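PDB 4WU3: Myo-inositol phosphohydrolase from Mitsuokella multacida, which probably removes phosphate groups from myo-inositol polyphosphates such as phytate, and is here in complex with inositol-(1,3,4,5)-tetrakisphosphate. Local coordinates for residues Ala49-Arg54 and Tyr172-Lys177; Asp56-Pro61 and Leu102-Lys107; Leu155-Leu160 and Val192-Glu197; Tyr607-Glu612 and Thr620-Trp625. The protein carries 2 engineered substitutions. All blocks are in the same frame, centred on the assembly; numbering follows the deposited sequence.

How the interactions relate
Interactions 1, 2 and 3 lie on the same side of the chain's centre, while interaction 4 lies about 38 Å from interaction 1 but about 21 Å from interaction 3, centre to centre. Interactions 1 and 2 touch: the guanidinium NH2 of R54 packs 3.8 Å from CA of P61. Interaction 3 has its centre about 17 Å from that of interaction 1, and both reach the antiparallel sheet whose outermost strands are 49-54 and 192-193. Along the chain their four segments alternate, helix 149-161 running on into strand 168-175. A bound inositol tetrakisphosphate lies about 10 Å from the side chain of F174. Interaction 4 joins helices 593-613 and 622-626.

Interaction 1 of 4, residues Ala49-Arg54 and Tyr172-Lys177; sequences ALKIDR and YRFDDK
K51 and Y172 form a single backbone bridge where strands 49-52 and 172-175 meet at 68°. Two hydrogen bonds make it: Y172 N to L50 O (3.2 Å) and I52 N to Y172 O (2.9 Å). The tight part is K51 on F174. With CG set between the backbone N and carbonyl carbon (chi1 59°) and a bend at chi2, the lysine chain runs over one face of the phenyl ring, K51 CE 3.5 Å from the F174 centroid in a CH-pi contact. K51 NZ stands 3.6 Å from the F174 centroid in a cation-pi contact and also makes a salt bridge to D53 OD1, a double reach that suits the long lysine. Were F174 reduced to an alanine, the K51 ammonium would probably lose the ring face under it and rely on D53. Toward R54 and D176 the contact is looser: one water accepts from R54 NH1 and donates to D53 O and D176 OD2, while R54 salt-bridges E101 and D176 OD1 bonds Y243. Opposite A133 of strand 132-137, D53 and R54 make a classic beta bulge; strand 49-54, at the edge of its sheet, is crossed by the hairpin of strands 168-175 and 180-188.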
# COMPACT_ATOMS: atom_id res chain seq x y z
N ALA A 49 2.77 -17.15 -16.77
CA ALA A 49 3.20 -18.53 -16.93
C ALA A 49 2.21 -19.52 -16.36
O ALA A 49 1.74 -19.37 -15.23
CB ALA A 49 4.57 -18.72 -16.29
N LEU A 50 1.88 -20.54 -17.14
CA LEU A 50 1.01 -21.60 -16.66
C LEU A 50 1.88 -22.48 -15.82
O LEU A 50 2.89 -22.98 -16.31
CB LEU A 50 0.39 -22.38 -17.81
CG LEU A 50 -0.48 -23.60 -17.45
CD1 LEU A 50 -1.60 -23.22 -16.49
CD2 LEU A 50 -1.07 -24.23 -18.70
N LYS A 51 1.51 -22.68 -14.56
CA LYS A 51 2.32 -23.51 -13.68
C LYS A 51 1.47 -24.39 -12.78
O LYS A 51 0.26 -24.20 -12.65
CB LYS A 51 3.28 -22.66 -12.86
CG LYS A 51 2.61 -21.62 -11.98
CD LYS A 51 2.18 -22.18 -10.64
CE LYS A 51 2.08 -21.04 -9.63
NZ LYS A 51 1.55 -21.47 -8.31
N ILE A 52 2.15 -25.35 -12.16
CA ILE A 52 1.52 -26.32 -11.28
C ILE A 52 1.35 -25.73 -9.88
O ILE A 52 2.30 -25.25 -9.28
CB ILE A 52 2.37 -27.61 -11.24
CG1 ILE A 52 2.35 -28.29 -12.62
CG2 ILE A 52 1.87 -28.57 -10.17
CD1 ILE A 52 3.35 -29.43 -12.77
N ASP A 53 0.12 -25.75 -9.38
CA ASP A 53 -0.18 -25.30 -8.03
C ASP A 53 -0.03 -26.47 -7.05
O ASP A 53 0.68 -26.37 -6.05
CB ASP A 53 -1.62 -24.77 -7.94
CG ASP A 53 -1.85 -23.47 -8.70
OD1 ASP A 53 -0.90 -22.70 -8.91
OD2 ASP A 53 -3.02 -23.21 -9.06
N ARG A 54 -0.73 -27.56 -7.36
CA ARG A 54 -0.73 -28.77 -6.53
C ARG A 54 -0.67 -30.02 -7.40
O ARG A 54 -1.57 -30.29 -8.19
CB ARG A 54 -1.99 -28.85 -5.66
CG ARG A 54 -2.26 -27.63 -4.79
CD ARG A 54 -1.15 -27.41 -3.78
NE ARG A 54 -1.15 -28.47 -2.78
CZ ARG A 54 -0.27 -28.57 -1.80
NH1 ARG A 54 0.70 -27.68 -1.67
NH2 ARG A 54 -0.36 -29.57 -0.94
N TYR A 172 5.12 -25.32 -16.18
CA TYR A 172 6.17 -24.91 -15.26
C TYR A 172 5.88 -25.46 -13.86
O TYR A 172 4.72 -25.63 -13.47
CB TYR A 172 6.32 -23.38 -15.21
CG TYR A 172 6.92 -22.75 -16.45
CD1 TYR A 172 8.28 -22.80 -16.70
CD2 TYR A 172 6.11 -22.07 -17.36
CE1 TYR A 172 8.83 -22.22 -17.83
CE2 TYR A 172 6.65 -21.48 -18.49
CZ TYR A 172 8.00 -21.56 -18.72
OH TYR A 172 8.53 -20.97 -19.85
N ARG A 173 6.94 -25.76 -13.13
CA ARG A 173 6.83 -26.08 -11.72
C ARG A 173 7.01 -24.79 -10.92
O ARG A 173 7.19 -23.72 -11.50
CB ARG A 173 7.87 -27.12 -11.32
CG ARG A 173 7.45 -28.53 -11.70
CD ARG A 173 8.55 -29.55 -11.46
NE ARG A 173 9.60 -29.46 -12.47
CZ ARG A 173 10.59 -30.34 -12.60
NH1 ARG A 173 10.68 -31.38 -11.78
NH2 ARG A 173 11.50 -30.17 -13.56
N PHE A 174 6.92 -24.89 -9.60
CA PHE A 174 6.82 -23.70 -8.78
C PHE A 174 7.38 -23.94 -7.40
O PHE A 174 7.15 -24.99 -6.81
CB PHE A 174 5.35 -23.29 -8.66
CG PHE A 174 5.16 -21.89 -8.13
CD1 PHE A 174 5.42 -20.79 -8.94
CD2 PHE A 174 4.71 -21.68 -6.83
CE1 PHE A 174 5.24 -19.51 -8.46
CE2 PHE A 174 4.52 -20.39 -6.35
CZ PHE A 174 4.78 -19.31 -7.17
N ASP A 175 8.13 -22.96 -6.91
CA ASP A 175 8.67 -23.00 -5.56
C ASP A 175 7.83 -22.13 -4.64
O ASP A 175 7.77 -20.91 -4.80
CB ASP A 175 10.11 -22.48 -5.54
CG ASP A 175 10.72 -22.54 -4.14
OD1 ASP A 175 10.74 -23.64 -3.56
OD2 ASP A 175 11.14 -21.50 -3.63
N ASP A 176 7.19 -22.75 -3.66
CA ASP A 176 6.31 -22.03 -2.75
C ASP A 176 7.06 -21.18 -1.74
O ASP A 176 6.48 -20.28 -1.15
CB ASP A 176 5.40 -23.01 -2.01
CG ASP A 176 4.33 -23.59 -2.90
OD1 ASP A 176 3.89 -22.90 -3.84
OD2 ASP A 176 3.93 -24.74 -2.67
N LYS A 177 8.34 -21.47 -1.54
CA LYS A 177 9.12 -20.72 -0.56
C LYS A 177 9.45 -19.33 -1.10
O LYS A 177 9.30 -18.34 -0.39
CB LYS A 177 10.41 -21.46 -0.21
CG LYS A 177 11.25 -20.75 0.84
CD LYS A 177 12.56 -21.47 1.09
CE LYS A 177 13.40 -20.76 2.15
NZ LYS A 177 14.64 -21.53 2.47
O HOH W 1 4.86 -27.05 -8.17
O HOH W 2 1.34 -25.25 -3.29

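Interaction 2 of 4, residues Asp56-Pro61 and Leu102-Lys107; sequences DVNQLP and LEAILK
A104 takes the backbone of Q59 against its methyl group where an irregular loop, with an inverse gamma turn centred on N58, lies along helix 99-108. A104 CB lies 3.5 Å from Q59 O, and the small residue suits a place where the main chain passes so near the helix. L60 follows: with CG beside the backbone N (chi1 -72°), its branch turns to the helix, and L60 CD2 lands 3.8 Å from A104 O and 4.2 Å from I105 CG1, a reach that suits leucine. Next to it the side chains of P61 and I105 cross at about a right angle, the CG and CD carbons of the proline ring meeting the isoleucine branch. No hydrogen bond crosses; methyl and methylene groups lie on carbonyls and on one another, a van der Waals contact. Further out, D56 OD1 accepts from S98 OG and K100 N near the start of the helix, and Q59 NE2 bonds E101, which fixes the loop at two more points. I105 also rests on F97, S94 and F116, its branch facing strands 91-94 and 116-122 as well as the loop. I105 CD1 ends 3.8 Å from P61 CG.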
# COMPACT_ATOMS: atom_id res chain seq x y z
N ASP A 56 -1.10 -33.92 -7.90
CA ASP A 56 -2.23 -34.71 -7.42
C ASP A 56 -1.79 -35.84 -6.51
O ASP A 56 -1.31 -36.87 -6.97
CB ASP A 56 -3.03 -35.28 -8.59
CG ASP A 56 -4.46 -35.56 -8.21
OD1 ASP A 56 -4.87 -35.16 -7.09
OD2 ASP A 56 -5.19 -36.17 -9.02
N VAL A 57 -2.00 -35.65 -5.21
CA VAL A 57 -1.48 -36.56 -4.20
C VAL A 57 -2.55 -36.83 -3.16
O VAL A 57 -3.26 -35.91 -2.76
CB VAL A 57 -0.27 -35.95 -3.49
CG1 VAL A 57 0.29 -36.92 -2.46
CG2 VAL A 57 0.81 -35.58 -4.50
N ASN A 58 -2.68 -38.08 -2.71
CA ASN A 58 -3.69 -38.43 -1.71
C ASN A 58 -3.28 -37.97 -0.32
O ASN A 58 -2.62 -38.69 0.42
CB ASN A 58 -3.94 -39.94 -1.72
CG ASN A 58 -4.93 -40.36 -0.66
OD1 ASN A 58 -5.74 -39.57 -0.18
ND2 ASN A 58 -4.88 -41.64 -0.29
N GLN A 59 -3.68 -36.76 0.05
CA GLN A 59 -3.28 -36.18 1.32
C GLN A 59 -4.07 -34.91 1.58
O GLN A 59 -4.64 -34.32 0.66
CB GLN A 59 -1.79 -35.85 1.30
CG GLN A 59 -1.46 -34.71 0.34
CD GLN A 59 0.02 -34.37 0.29
OE1 GLN A 59 0.83 -34.94 1.02
NE2 GLN A 59 0.38 -33.45 -0.60
N LEU A 60 -4.10 -34.48 2.84
CA LEU A 60 -4.61 -33.16 3.15
C LEU A 60 -3.64 -32.14 2.58
O LEU A 60 -2.43 -32.37 2.59
CB LEU A 60 -4.73 -32.98 4.66
CG LEU A 60 -5.85 -33.73 5.37
CD1 LEU A 60 -5.82 -33.42 6.85
CD2 LEU A 60 -7.21 -33.37 4.78
N PRO A 61 -4.15 -31.01 2.08
CA PRO A 61 -3.27 -30.02 1.50
C PRO A 61 -2.52 -29.19 2.53
O PRO A 61 -2.77 -29.30 3.72
CB PRO A 61 -4.22 -29.13 0.71
CG PRO A 61 -5.50 -29.21 1.46
CD PRO A 61 -5.57 -30.60 2.03
N LEU A 102 -8.69 -32.58 -2.32
CA LEU A 102 -10.09 -32.26 -2.03
C LEU A 102 -10.78 -33.51 -1.47
O LEU A 102 -11.51 -33.43 -0.47
CB LEU A 102 -10.83 -31.75 -3.26
CG LEU A 102 -12.34 -31.53 -3.08
CD1 LEU A 102 -12.64 -30.47 -2.04
CD2 LEU A 102 -13.03 -31.18 -4.39
N GLU A 103 -10.52 -34.66 -2.09
CA GLU A 103 -11.14 -35.91 -1.65
C GLU A 103 -10.76 -36.20 -0.19
O GLU A 103 -11.62 -36.60 0.61
CB GLU A 103 -10.75 -37.06 -2.59
CG GLU A 103 -11.52 -37.02 -3.91
CD GLU A 103 -10.83 -37.78 -5.03
OE1 GLU A 103 -9.90 -38.57 -4.77
OE2 GLU A 103 -11.23 -37.57 -6.20
N ALA A 104 -9.51 -35.95 0.16
CA ALA A 104 -9.07 -36.08 1.54
C ALA A 104 -9.79 -35.09 2.47
O ALA A 104 -10.14 -35.44 3.61
CB ALA A 104 -7.57 -35.89 1.65
N ILE A 105 -10.00 -33.86 2.00
CA ILE A 105 -10.76 -32.87 2.79
C ILE A 105 -12.21 -33.32 3.02
O ILE A 105 -12.70 -33.31 4.13
CB ILE A 105 -10.78 -31.50 2.10
CG1 ILE A 105 -9.38 -30.86 2.13
CG2 ILE A 105 -11.79 -30.60 2.79
CD1 ILE A 105 -9.28 -29.54 1.40
N LEU A 106 -12.87 -33.73 1.95
CA LEU A 106 -14.25 -34.19 2.03
C LEU A 106 -14.40 -35.39 2.98
O LEU A 106 -15.36 -35.48 3.73
CB LEU A 106 -14.77 -34.56 0.64
CG LEU A 106 -15.00 -33.37 -0.29
CD1 LEU A 106 -15.52 -33.85 -1.63
CD2 LEU A 106 -15.97 -32.40 0.35
N LYS A 107 -13.43 -36.30 2.94
CA LYS A 107 -13.46 -37.44 3.84
C LYS A 107 -13.33 -36.97 5.28
O LYS A 107 -14.06 -37.42 6.17
CB LYS A 107 -12.35 -38.45 3.51
CG LYS A 107 -12.54 -39.80 4.19
CD LYS A 107 -11.47 -40.81 3.81
CE LYS A 107 -11.78 -42.19 4.39
NZ LYS A 107 -10.61 -43.10 4.38

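Interaction 3 of 4, residues Leu155-Leu160 and Val192-Glu197; sequences LEKEQL and VRTEEE
L160, on helix 149-161, reaches across to V192 and T194, where strand 192-193 gives way to helix 195-201. L160 CB already lies 4.0 Å from V192 CG1. A chi1 of -74° puts CG beside the backbone N and aims it at the strand end; its fork then divides the methyls. L160 CD2 meets V192 CG1 at 3.9 Å, the two side chains crossing obliquely. L160 CD1 goes to T194 CG2 at 3.8 Å and also nears T194 CA, the side chains meeting at about a right angle. Both methyls lie near R193 O, between those two partners. A branched leucine suits two such apolar neighbours, and W136 of strand 132-137 touches it as well. V192 CG1 also sits 3.4 Å from L160 O. On the more exposed flank K157 joins through its aliphatic part, K157 CG lying 4.1 Å from T194 CG2. Threonine fits because it has a methyl and a hydroxyl branch: the methyl serves this packing while T194 OG1 accepts from E197 N at 3.1 Å. In return E197 OE1 accepts from T194 N, on its anti side and tilted 32° out of the carboxylate plane. This reciprocal pair is a capping box, T194 being the N-cap of helix 195-201.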
# COMPACT_ATOMS: atom_id res chain seq x y z
N LEU A 155 -12.55 -14.82 -18.56
CA LEU A 155 -11.17 -14.90 -19.01
C LEU A 155 -10.54 -16.24 -18.62
O LEU A 155 -9.91 -16.93 -19.44
CB LEU A 155 -10.34 -13.74 -18.46
CG LEU A 155 -8.86 -13.77 -18.85
CD1 LEU A 155 -8.70 -13.84 -20.37
CD2 LEU A 155 -8.12 -12.57 -18.29
N GLU A 156 -10.73 -16.61 -17.35
CA GLU A 156 -10.29 -17.91 -16.82
C GLU A 156 -10.86 -19.11 -17.59
O GLU A 156 -10.14 -20.05 -17.89
CB GLU A 156 -10.69 -17.99 -15.34
CG GLU A 156 -10.35 -19.27 -14.59
CD GLU A 156 -10.71 -19.17 -13.11
OE1 GLU A 156 -11.92 -19.24 -12.75
OE2 GLU A 156 -9.78 -19.02 -12.29
N LYS A 157 -12.15 -19.07 -17.92
CA LYS A 157 -12.75 -20.14 -18.71
C LYS A 157 -12.08 -20.26 -20.08
O LYS A 157 -11.79 -21.37 -20.56
CB LYS A 157 -14.26 -19.94 -18.86
CG LYS A 157 -15.01 -20.22 -17.56
CD LYS A 157 -16.48 -19.79 -17.58
CE LYS A 157 -17.11 -20.01 -16.21
NZ LYS A 157 -18.52 -19.51 -16.14
N GLU A 158 -11.82 -19.11 -20.70
CA GLU A 158 -11.15 -19.04 -22.00
C GLU A 158 -9.72 -19.58 -21.94
O GLU A 158 -9.30 -20.35 -22.81
CB GLU A 158 -11.11 -17.59 -22.50
CG GLU A 158 -10.23 -17.40 -23.72
CD GLU A 158 -10.14 -15.96 -24.16
OE1 GLU A 158 -10.27 -15.06 -23.30
OE2 GLU A 158 -9.97 -15.72 -25.37
N GLN A 159 -8.98 -19.16 -20.92
CA GLN A 159 -7.61 -19.64 -20.72
C GLN A 159 -7.57 -21.16 -20.64
O GLN A 159 -6.77 -21.80 -21.31
CB GLN A 159 -7.00 -19.01 -19.47
CG GLN A 159 -6.66 -17.53 -19.65
CD GLN A 159 -6.41 -16.79 -18.35
OE1 GLN A 159 -7.16 -16.92 -17.39
NE2 GLN A 159 -5.38 -15.98 -18.33
N LEU A 160 -8.46 -21.71 -19.82
CA LEU A 160 -8.61 -23.15 -19.65
C LEU A 160 -9.09 -23.81 -20.95
O LEU A 160 -8.61 -24.89 -21.33
CB LEU A 160 -9.59 -23.43 -18.51
CG LEU A 160 -9.04 -23.15 -17.12
CD1 LEU A 160 -10.12 -22.99 -16.07
CD2 LEU A 160 -8.09 -24.27 -16.72
N VAL A 192 -10.12 -30.91 -18.66
CA VAL A 192 -9.81 -29.56 -18.23
C VAL A 192 -11.04 -28.98 -17.54
O VAL A 192 -12.13 -29.00 -18.10
CB VAL A 192 -9.41 -28.67 -19.42
CG1 VAL A 192 -8.90 -27.31 -18.94
CG2 VAL A 192 -8.34 -29.36 -20.28
N ARG A 193 -10.88 -28.50 -16.31
CA ARG A 193 -12.01 -28.05 -15.51
C ARG A 193 -11.67 -26.78 -14.75
O ARG A 193 -10.53 -26.58 -14.34
CB ARG A 193 -12.45 -29.13 -14.52
CG ARG A 193 -13.07 -30.36 -15.18
CD ARG A 193 -13.37 -31.48 -14.20
NE ARG A 193 -12.17 -32.06 -13.61
CZ ARG A 193 -12.18 -33.01 -12.68
NH1 ARG A 193 -13.33 -33.50 -12.24
NH2 ARG A 193 -11.03 -33.49 -12.20
N THR A 194 -12.67 -25.91 -14.57
CA THR A 194 -12.61 -24.86 -13.57
C THR A 194 -12.74 -25.52 -12.21
O THR A 194 -13.15 -26.68 -12.13
CB THR A 194 -13.79 -23.88 -13.69
OG1 THR A 194 -15.02 -24.60 -13.52
CG2 THR A 194 -13.77 -23.19 -15.03
N GLU A 195 -12.42 -24.80 -11.14
CA GLU A 195 -12.53 -25.38 -9.80
C GLU A 195 -13.98 -25.71 -9.51
O GLU A 195 -14.29 -26.72 -8.85
CB GLU A 195 -11.99 -24.41 -8.74
CG GLU A 195 -11.97 -25.01 -7.33
CD GLU A 195 -11.17 -24.18 -6.35
OE1 GLU A 195 -10.03 -23.76 -6.69
OE2 GLU A 195 -11.66 -23.94 -5.24
N GLU A 196 -14.88 -24.87 -9.99
CA GLU A 196 -16.30 -25.05 -9.76
C GLU A 196 -16.76 -26.39 -10.32
O GLU A 196 -17.46 -27.15 -9.66
CB GLU A 196 -17.10 -23.92 -10.41
CG GLU A 196 -18.60 -24.12 -10.34
CD GLU A 196 -19.35 -23.05 -11.10
OE1 GLU A 196 -18.88 -22.61 -12.17
OE2 GLU A 196 -20.42 -22.65 -10.62
N GLU A 197 -16.36 -26.66 -11.56
CA GLU A 197 -16.74 -27.91 -12.20
C GLU A 197 -16.22 -29.09 -11.40
O GLU A 197 -16.95 -30.04 -11.16
CB GLU A 197 -16.23 -27.97 -13.64
CG GLU A 197 -17.01 -27.07 -14.59
CD GLU A 197 -16.37 -26.94 -15.96
OE1 GLU A 197 -15.13 -27.05 -16.08
OE2 GLU A 197 -17.13 -26.69 -16.93

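Interaction 4 of 4, residues Tyr607-Glu612 and Thr620-Trp625; sequences YQYVQE and TSWSQW
An aromatic cluster of Y609, W622 and W625 joins helix 593-613 to the short helix 622-626 that follows it, near the end of the chain. Y609 lies at its middle. The edge of its ring points at the face of the W625 pyrrole ring, the planes 66° apart and Y609 CD1 3.6 Å from W625 CG; Y609 CB also stands over the six-membered ring of W625, 3.8 Å from the centroid. From the other tryptophan comes an edge: W622 meets the face of Y609 in an offset edge-to-face pair with planes at 76°, and W622 CZ3 is 3.6 Å from Y609 CB. A tyrosine suits this place because its ring packs between two tryptophans while Y609 OH still finds a polar mate, giving a hydrogen bond to T620 O (2.7 Å) in the carbonyl plane. CG of W625, set anti to the backbone N (chi1 -173°), swings the indole over to helix 593-613. There W625 NE1 gives a nearly straight bond to E612 OE1 at 2.9 Å; E612 OE1 lies near the indole plane, while NE1 meets that oxygen from above the carboxylate plane. Q608 CG packs against the indole edge, 3.7 Å from W625 CZ2, while Q608 NE2 bonds E612 OE2. With an alanine at W625, E612 OE1 would probably lack its indole donor and a gap would open beside Y609. A capping box opens helix 622-626: S621 OG accepts from Q624 N, and Q624 OE1 weakly accepts from S621 N. Around the pair, helix 517-529 touches Y609 through I524 and W622 through I520, and helix 545-558 meets Y607 and V610.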
# COMPACT_ATOMS: atom_id res chain seq x y z
N TYR A 607 -21.19 -15.20 -33.77
CA TYR A 607 -21.20 -15.75 -35.12
C TYR A 607 -21.57 -17.23 -35.08
O TYR A 607 -22.41 -17.69 -35.87
CB TYR A 607 -19.84 -15.57 -35.79
CG TYR A 607 -19.80 -16.11 -37.19
CD1 TYR A 607 -20.23 -15.34 -38.27
CD2 TYR A 607 -19.34 -17.40 -37.44
CE1 TYR A 607 -20.20 -15.83 -39.56
CE2 TYR A 607 -19.31 -17.90 -38.73
CZ TYR A 607 -19.74 -17.11 -39.78
OH TYR A 607 -19.71 -17.62 -41.06
N GLN A 608 -20.96 -17.97 -34.16
CA GLN A 608 -21.27 -19.39 -34.00
C GLN A 608 -22.74 -19.59 -33.64
O GLN A 608 -23.41 -20.51 -34.14
CB GLN A 608 -20.40 -20.05 -32.93
CG GLN A 608 -20.75 -21.52 -32.72
CD GLN A 608 -19.90 -22.23 -31.69
OE1 GLN A 608 -18.99 -21.65 -31.11
NE2 GLN A 608 -20.21 -23.51 -31.46
N TYR A 609 -23.23 -18.75 -32.74
CA TYR A 609 -24.61 -18.84 -32.30
C TYR A 609 -25.55 -18.73 -33.50
O TYR A 609 -26.53 -19.46 -33.61
CB TYR A 609 -24.92 -17.75 -31.28
CG TYR A 609 -26.39 -17.48 -31.08
CD1 TYR A 609 -27.18 -18.36 -30.35
CD2 TYR A 609 -27.00 -16.35 -31.62
CE1 TYR A 609 -28.53 -18.13 -30.17
CE2 TYR A 609 -28.35 -16.11 -31.43
CZ TYR A 609 -29.11 -17.01 -30.71
OH TYR A 609 -30.45 -16.80 -30.51
N VAL A 610 -25.24 -17.81 -34.40
CA VAL A 610 -26.04 -17.60 -35.59
C VAL A 610 -25.97 -18.82 -36.49
O VAL A 610 -26.99 -19.34 -36.94
CB VAL A 610 -25.58 -16.35 -36.37
CG1 VAL A 610 -26.21 -16.34 -37.74
CG2 VAL A 610 -25.94 -15.08 -35.61
N GLN A 611 -24.76 -19.29 -36.75
CA GLN A 611 -24.59 -20.46 -37.60
C GLN A 611 -25.53 -21.59 -37.17
O GLN A 611 -26.11 -22.27 -38.02
CB GLN A 611 -23.15 -20.95 -37.55
CG GLN A 611 -22.17 -20.03 -38.27
CD GLN A 611 -22.49 -19.85 -39.74
OE1 GLN A 611 -22.61 -20.82 -40.48
NE2 GLN A 611 -22.65 -18.61 -40.17
N GLU A 612 -25.69 -21.75 -35.86
CA GLU A 612 -26.41 -22.89 -35.27
C GLU A 612 -27.89 -22.68 -35.06
O GLU A 612 -28.61 -23.66 -34.86
CB GLU A 612 -25.81 -23.24 -33.91
CG GLU A 612 -24.44 -23.88 -33.99
CD GLU A 612 -23.88 -24.23 -32.63
OE1 GLU A 612 -24.66 -24.29 -31.65
OE2 GLU A 612 -22.66 -24.46 -32.54
N THR A 620 -34.09 -20.70 -29.92
CA THR A 620 -33.21 -20.72 -28.75
C THR A 620 -32.50 -19.38 -28.57
O THR A 620 -31.87 -18.86 -29.49
CB THR A 620 -32.13 -21.80 -28.89
OG1 THR A 620 -32.74 -23.06 -29.18
CG2 THR A 620 -31.33 -21.90 -27.60
N SER A 621 -32.60 -18.81 -27.37
CA SER A 621 -32.05 -17.48 -27.14
C SER A 621 -30.54 -17.52 -26.98
O SER A 621 -29.95 -18.57 -26.73
CB SER A 621 -32.69 -16.86 -25.90
OG SER A 621 -32.22 -17.50 -24.73
N TRP A 622 -29.93 -16.34 -27.10
CA TRP A 622 -28.49 -16.16 -26.92
C TRP A 622 -28.07 -16.51 -25.50
O TRP A 622 -27.05 -17.16 -25.29
CB TRP A 622 -28.13 -14.72 -27.26
CG TRP A 622 -26.76 -14.23 -26.85
CD1 TRP A 622 -26.49 -13.26 -25.94
CD2 TRP A 622 -25.49 -14.63 -27.39
NE1 TRP A 622 -25.15 -13.04 -25.85
CE2 TRP A 622 -24.51 -13.87 -26.73
CE3 TRP A 622 -25.09 -15.55 -28.35
CZ2 TRP A 622 -23.15 -14.00 -27.00
CZ3 TRP A 622 -23.74 -15.70 -28.62
CH2 TRP A 622 -22.78 -14.92 -27.95
N SER A 623 -28.87 -16.09 -24.52
CA SER A 623 -28.58 -16.38 -23.12
C SER A 623 -28.62 -17.88 -22.84
O SER A 623 -27.73 -18.41 -22.19
CB SER A 623 -29.55 -15.63 -22.21
OG SER A 623 -29.23 -14.25 -22.18
N GLN A 624 -29.67 -18.55 -23.31
CA GLN A 624 -29.80 -20.00 -23.14
C GLN A 624 -28.64 -20.73 -23.84
O GLN A 624 -28.04 -21.64 -23.28
CB GLN A 624 -31.15 -20.49 -23.66
CG GLN A 624 -32.36 -20.00 -22.87
CD GLN A 624 -33.68 -20.22 -23.60
OE1 GLN A 624 -33.70 -20.63 -24.75
NE2 GLN A 624 -34.80 -19.93 -22.92
N TRP A 625 -28.32 -20.30 -25.05
CA TRP A 625 -27.21 -20.89 -25.80
C TRP A 625 -25.89 -20.76 -25.04
O TRP A 625 -25.15 -21.73 -24.90
CB TRP A 625 -27.10 -20.23 -27.18
CG TRP A 625 -26.09 -20.89 -28.10
CD1 TRP A 625 -26.28 -22.01 -28.85
CD2 TRP A 625 -24.74 -20.45 -28.37
NE1 TRP A 625 -25.14 -22.30 -29.58
CE2 TRP A 625 -24.18 -21.36 -29.29
CE3 TRP A 625 -23.96 -19.38 -27.91
CZ2 TRP A 625 -22.87 -21.24 -29.76
CZ3 TRP A 625 -22.66 -19.26 -28.38
CH2 TRP A 625 -22.13 -20.18 -29.30